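Local atomic coordinates of putative TIM-barrel metal-dependent hydrolase (Mycobacterium avium subsp. paratuberculosis S397, PDB entry 4DZI), a protein that probably catalyses a metal-dependent hydrolysis as a member of the amidohydrolase family, binding a pair of cadmium ions in the crystal. Residues H134-T139 against P200-P205; S234-I239 against I268-A273. One frame throughout, in Å; residues are numbered along the deposited sequence.

How the contacts relate
Contact 1 lies toward the outside of the fold, its centre about 21 Å from the centre of the chain, and is partly buried; contact 2 is fully buried, about 14 Å from that centre. Their own centres are about 18 Å apart, their nearest atoms about 9 Å. Contact 1 sets the start of helix 136-153 against the loop after strand 192-193, whereas contact 2 joins segment 234-239, which lies on helix 237-242, to helix 266-277. The chemistry differs accordingly: contact 1 has no hydrogen bond, one isoleucine packing on proline, leucine and loop backbone, while contact 2 rests on one tyrosine-aspartate hydrogen bond. Segment 200-205 packs on the second subunit through K204 and P205; in contact 2 the touching residues themselves bond to it.

Contact 1. Residues H134-T139 against P200-P205; sequences HDIEAT and PGLVKP
I136, in the first turn of helix 136-153, carries this contact with P200, G201 and L202, packing an N-capped helix start on the outside of the TIM-barrel-like amidohydrolase fold against the loop after strand 192-193. Just ahead of it D135 is the N-cap: its OD1 accepts from A138 N at 3.0 Å, the donor standing well above the carboxylate plane. OD2 of the same carboxylate forms a salt bridge with R34. Both bonds probably steady the helix start, while the next residue turns its side chain toward the loop. I136 places CG1 beside its backbone N and opposite the carbonyl carbon (chi1 -54°), and this is the branch that does the touching. CG1 meets the L202 methyl CD2 at 3.6 Å, and CD1 goes on to lie 3.8 Å from P200 CB. The same CD1 comes 3.8 Å from G201 C, so it rests against backbone as well as ring. Farther along the helix, E137 forms a salt bridge to R34 too, and T139 N closes a helical turn on D135 O. About 176 Å² is buried in all. Between these segments the join is van der Waals contact of I136 with side chains and backbone, and no hydrogen bond sets its direction.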
loop_
_atom_site.group_PDB
_atom_site.type_symbol
_atom_site.label_atom_id
_atom_site.label_comp_id
_atom_site.label_asym_id
_atom_site.label_seq_id
_atom_site.Cartn_x
_atom_site.Cartn_y
_atom_site.Cartn_z
ATOM N N HIS C 134 0.646 -21.405 9.065
ATOM C CA HIS C 134 -0.484 -22.121 9.696
ATOM C C HIS C 134 -0.018 -23.211 10.627
ATOM O O HIS C 134 -0.828 -23.998 11.131
ATOM C CB HIS C 134 -1.394 -22.710 8.609
ATOM C CG HIS C 134 -1.890 -21.690 7.613
ATOM N ND1 HIS C 134 -2.783 -20.728 7.939
ATOM C CD2 HIS C 134 -1.576 -21.498 6.267
ATOM C CE1 HIS C 134 -3.038 -19.960 6.851
ATOM N NE2 HIS C 134 -2.292 -20.424 5.832
ATOM N N ASP C 135 1.290 -23.331 10.829
ATOM C CA ASP C 135 1.808 -24.398 11.696
ATOM C C ASP C 135 2.882 -23.755 12.551
ATOM O O ASP C 135 4.064 -23.768 12.195
ATOM C CB ASP C 135 2.351 -25.564 10.874
ATOM C CG ASP C 135 2.718 -26.786 11.740
ATOM O OD1 ASP C 135 2.907 -26.585 12.967
ATOM O OD2 ASP C 135 2.816 -27.919 11.202
ATOM N N ILE C 136 2.464 -23.201 13.685
ATOM C CA ILE C 136 3.363 -22.474 14.582
ATOM C C ILE C 136 4.500 -23.363 15.126
ATOM O O ILE C 136 5.675 -22.972 15.152
ATOM C CB ILE C 136 2.583 -21.886 15.766
ATOM C CG1 ILE C 136 1.416 -21.023 15.278
ATOM C CG2 ILE C 136 3.501 -21.114 16.712
ATOM C CD1 ILE C 136 1.848 -19.753 14.602
ATOM N N GLU C 137 4.176 -24.581 15.529
ATOM C CA GLU C 137 5.240 -25.474 16.018
ATOM C C GLU C 137 6.247 -25.810 14.918
ATOM O O GLU C 137 7.450 -25.868 15.180
ATOM C CB GLU C 137 4.649 -26.774 16.591
ATOM C CG GLU C 137 3.914 -26.569 17.902
ATOM C CD GLU C 137 3.396 -27.865 18.504
ATOM O OE1 GLU C 137 3.001 -28.780 17.745
ATOM O OE2 GLU C 137 3.375 -27.964 19.748
ATOM N N ALA C 138 5.776 -26.074 13.697
ATOM C CA ALA C 138 6.702 -26.391 12.594
ATOM C C ALA C 138 7.547 -25.150 12.250
ATOM O O ALA C 138 8.709 -25.270 11.877
ATOM C CB ALA C 138 5.947 -26.878 11.355
ATOM N N THR C 139 6.940 -23.968 12.346
ATOM C CA THR C 139 7.679 -22.704 12.142
ATOM C C THR C 139 8.870 -22.601 13.085
ATOM O O THR C 139 10.005 -22.402 12.644
ATOM C CB THR C 139 6.779 -21.460 12.355
ATOM O OG1 THR C 139 5.822 -21.380 11.295
ATOM C CG2 THR C 139 7.612 -20.174 12.328
ATOM N N PRO C 200 2.663 -14.691 12.643
ATOM C CA PRO C 200 1.643 -15.740 12.699
ATOM C C PRO C 200 1.229 -16.037 14.146
ATOM O O PRO C 200 2.055 -15.984 15.072
ATOM C CB PRO C 200 2.361 -16.952 12.090
ATOM C CG PRO C 200 3.355 -16.337 11.159
ATOM C CD PRO C 200 3.873 -15.145 11.932
ATOM N N GLY C 201 -0.040 -16.365 14.325
ATOM C CA GLY C 201 -0.520 -16.708 15.679
ATOM C C GLY C 201 -1.337 -17.980 15.695
ATOM O O GLY C 201 -1.863 -18.391 14.671
ATOM N N LEU C 202 -1.405 -18.635 16.852
ATOM C CA LEU C 202 -2.260 -19.809 17.000
ATOM C C LEU C 202 -3.704 -19.422 16.780
ATOM O O LEU C 202 -4.461 -20.145 16.137
ATOM C CB LEU C 202 -2.109 -20.412 18.392
ATOM C CG LEU C 202 -0.844 -21.204 18.664
ATOM C CD1 LEU C 202 -0.830 -21.604 20.130
ATOM C CD2 LEU C 202 -0.788 -22.427 17.756
ATOM N N VAL C 203 -4.077 -18.262 17.307
ATOM C CA VAL C 203 -5.458 -17.814 17.267
ATOM C C VAL C 203 -5.692 -16.913 16.072
ATOM O O VAL C 203 -6.642 -17.113 15.322
ATOM C CB VAL C 203 -5.853 -17.075 18.566
ATOM C CG1 VAL C 203 -7.287 -16.560 18.480
ATOM C CG2 VAL C 203 -5.655 -17.980 19.779
ATOM N N LYS C 204 -4.817 -15.922 15.904
ATOM C CA LYS C 204 -4.947 -14.920 14.851
ATOM C C LYS C 204 -3.573 -14.250 14.702
ATOM O O LYS C 204 -2.747 -14.369 15.589
ATOM C CB LYS C 204 -5.942 -13.848 15.267
ATOM C CG LYS C 204 -5.503 -13.058 16.495
ATOM C CD LYS C 204 -6.589 -12.103 16.977
ATOM C CE LYS C 204 -6.989 -11.147 15.868
ATOM N NZ LYS C 204 -7.744 -9.968 16.383
ATOM N N PRO C 205 -3.339 -13.540 13.586
ATOM C CA PRO C 205 -2.019 -12.912 13.417
ATOM C C PRO C 205 -1.802 -11.751 14.380
ATOM O O PRO C 205 -2.766 -11.191 14.898
ATOM C CB PRO C 205 -2.034 -12.399 11.969
ATOM C CG PRO C 205 -3.479 -12.337 11.581
ATOM C CD PRO C 205 -4.243 -13.310 12.439
#

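Contact 2. Residues S234-I239 against I268-A273; sequences SGYLHI and IHDTMA
A very short hydrogen bond, 2.5 Å from Y236 OH to D270 OD2, is the whole of this contact between the two segments. The phenol gives its proton to the anti side of OD2, 20° out of the carboxylate plane, and OD2 itself lies at the edge of the tyrosine ring, near its plane. Ring and carboxylate are turned 47° against each other. D270 sends CG away from its carbonyl carbon and beside its backbone N (chi1 -61°), which brings the carboxylate off the helix to the phenol. Its other oxygen, OD1, accepts from H269 ND1 at 2.8 Å, nearly along the C-O axis and close to the imidazole plane. Bonds at both oxygens should hold the carboxylate against rotation. In the second subunit, R266 forms a salt bridge with OD1 and W243 NE1 hydrogen-bonds to Y236 OH; the cation would probably stabilise the negative charge of D270. The pair is therefore part of the dimer interface as well as of the chain's own interior. Helix 266-277, which carries D270, packs through I268 and M272 on F229 of strand 227-230 and through H269, M272 and A273 on L302 of helix 298-312, while Y236 reaches it from the 234-239 segment.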
loop_
_atom_site.group_PDB
_atom_site.type_symbol
_atom_site.label_atom_id
_atom_site.label_comp_id
_atom_site.label_asym_id
_atom_site.label_seq_id
_atom_site.Cartn_x
_atom_site.Cartn_y
_atom_site.Cartn_z
ATOM N N SER C 234 6.195 -12.064 2.276
ATOM C CA SER C 234 5.510 -11.511 3.421
ATOM C C SER C 234 3.995 -11.708 3.316
ATOM O O SER C 234 3.258 -11.169 4.140
ATOM C CB SER C 234 5.816 -10.011 3.525
ATOM O OG SER C 234 7.171 -9.782 3.954
ATOM N N GLY C 235 3.588 -12.508 2.347
ATOM C CA GLY C 235 2.157 -12.816 2.148
ATOM C C GLY C 235 1.413 -11.711 1.435
ATOM O O GLY C 235 0.163 -11.743 1.402
ATOM N N TYR C 236 2.130 -10.730 0.867
ATOM C CA TYR C 236 1.443 -9.582 0.202
ATOM C C TYR C 236 0.774 -9.867 -1.128
ATOM O O TYR C 236 0.005 -9.058 -1.646
ATOM C CB TYR C 236 2.329 -8.317 0.164
ATOM C CG TYR C 236 2.187 -7.497 1.422
ATOM C CD1 TYR C 236 2.576 -7.998 2.667
ATOM C CD2 TYR C 236 1.632 -6.223 1.371
ATOM C CE1 TYR C 236 2.423 -7.241 3.811
ATOM C CE2 TYR C 236 1.478 -5.452 2.497
ATOM C CZ TYR C 236 1.870 -5.956 3.717
ATOM O OH TYR C 236 1.689 -5.217 4.849
ATOM N N LEU C 237 1.041 -11.028 -1.696
ATOM C CA LEU C 237 0.250 -11.399 -2.866
ATOM C C LEU C 237 -1.253 -11.454 -2.553
ATOM O O LEU C 237 -2.035 -11.517 -3.485
ATOM C CB LEU C 237 0.742 -12.702 -3.484
ATOM C CG LEU C 237 2.062 -12.527 -4.232
ATOM C CD1 LEU C 237 2.613 -13.875 -4.680
ATOM C CD2 LEU C 237 1.913 -11.591 -5.418
ATOM N N HIS C 238 -1.659 -11.426 -1.275
ATOM C CA HIS C 238 -3.118 -11.365 -0.956
ATOM C C HIS C 238 -3.825 -10.129 -1.506
ATOM O O HIS C 238 -5.020 -10.174 -1.813
ATOM C CB HIS C 238 -3.427 -11.592 0.533
ATOM C CG HIS C 238 -3.097 -10.416 1.442
ATOM N ND1 HIS C 238 -4.026 -9.522 1.844
ATOM C CD2 HIS C 238 -1.898 -10.038 2.062
ATOM C CE1 HIS C 238 -3.450 -8.606 2.660
ATOM N NE2 HIS C 238 -2.148 -8.924 2.791
ATOM N N ILE C 239 -3.095 -9.033 -1.672
ATOM C CA ILE C 239 -3.658 -7.837 -2.306
ATOM C C ILE C 239 -3.968 -8.077 -3.783
ATOM O O ILE C 239 -5.086 -7.822 -4.258
ATOM C CB ILE C 239 -2.733 -6.603 -2.167
ATOM C CG1 ILE C 239 -2.480 -6.278 -0.686
ATOM C CG2 ILE C 239 -3.366 -5.401 -2.878
ATOM C CD1 ILE C 239 -1.796 -4.946 -0.466
ATOM N N ILE C 268 7.477 -3.520 3.745
ATOM C CA ILE C 268 8.397 -2.811 4.642
ATOM C C ILE C 268 7.728 -1.566 5.242
ATOM O O ILE C 268 7.895 -1.263 6.407
ATOM C CB ILE C 268 9.727 -2.473 3.954
ATOM C CG1 ILE C 268 10.764 -1.971 4.974
ATOM C CG2 ILE C 268 9.584 -1.440 2.851
ATOM C CD1 ILE C 268 11.051 -2.933 6.117
ATOM N N HIS C 269 6.899 -0.891 4.453
ATOM C CA HIS C 269 6.177 0.246 5.000
ATOM C C HIS C 269 5.322 -0.183 6.183
ATOM O O HIS C 269 5.356 0.459 7.263
ATOM C CB HIS C 269 5.259 0.802 3.908
ATOM C CG HIS C 269 4.343 1.896 4.401
ATOM N ND1 HIS C 269 3.190 1.645 5.054
ATOM C CD2 HIS C 269 4.464 3.279 4.321
ATOM C CE1 HIS C 269 2.605 2.827 5.395
ATOM N NE2 HIS C 269 3.374 3.817 4.930
ATOM N N ASP C 270 4.525 -1.242 5.966
ATOM C CA ASP C 270 3.591 -1.707 6.983
ATOM C C ASP C 270 4.322 -2.288 8.205
ATOM O O ASP C 270 3.901 -2.115 9.350
ATOM C CB ASP C 270 2.601 -2.689 6.397
ATOM C CG ASP C 270 1.754 -2.070 5.285
ATOM O OD1 ASP C 270 1.880 -0.831 5.060
ATOM O OD2 ASP C 270 0.985 -2.822 4.639
ATOM N N THR C 271 5.448 -2.961 7.961
ATOM C CA THR C 271 6.287 -3.469 9.042
ATOM C C THR C 271 6.776 -2.325 9.939
ATOM O O THR C 271 6.723 -2.418 11.189
ATOM C CB THR C 271 7.509 -4.213 8.428
ATOM O OG1 THR C 271 7.030 -5.427 7.840
ATOM C CG2 THR C 271 8.600 -4.570 9.496
ATOM N N MET C 272 7.331 -1.290 9.328
ATOM C CA MET C 272 7.868 -0.187 10.102
ATOM C C MET C 272 6.726 0.572 10.785
ATOM O O MET C 272 6.880 0.983 11.912
ATOM C CB MET C 272 8.727 0.725 9.243
ATOM C CG MET C 272 10.035 0.090 8.764
ATOM S SD MET C 272 11.029 -0.296 10.222
ATOM C CE MET C 272 12.445 -1.087 9.441
ATOM N N ALA C 273 5.572 0.672 10.123
ATOM C CA ALA C 273 4.394 1.242 10.793
ATOM C C ALA C 273 4.021 0.436 12.027
ATOM O O ALA C 273 3.714 1.007 13.092
ATOM C CB ALA C 273 3.216 1.328 9.835
#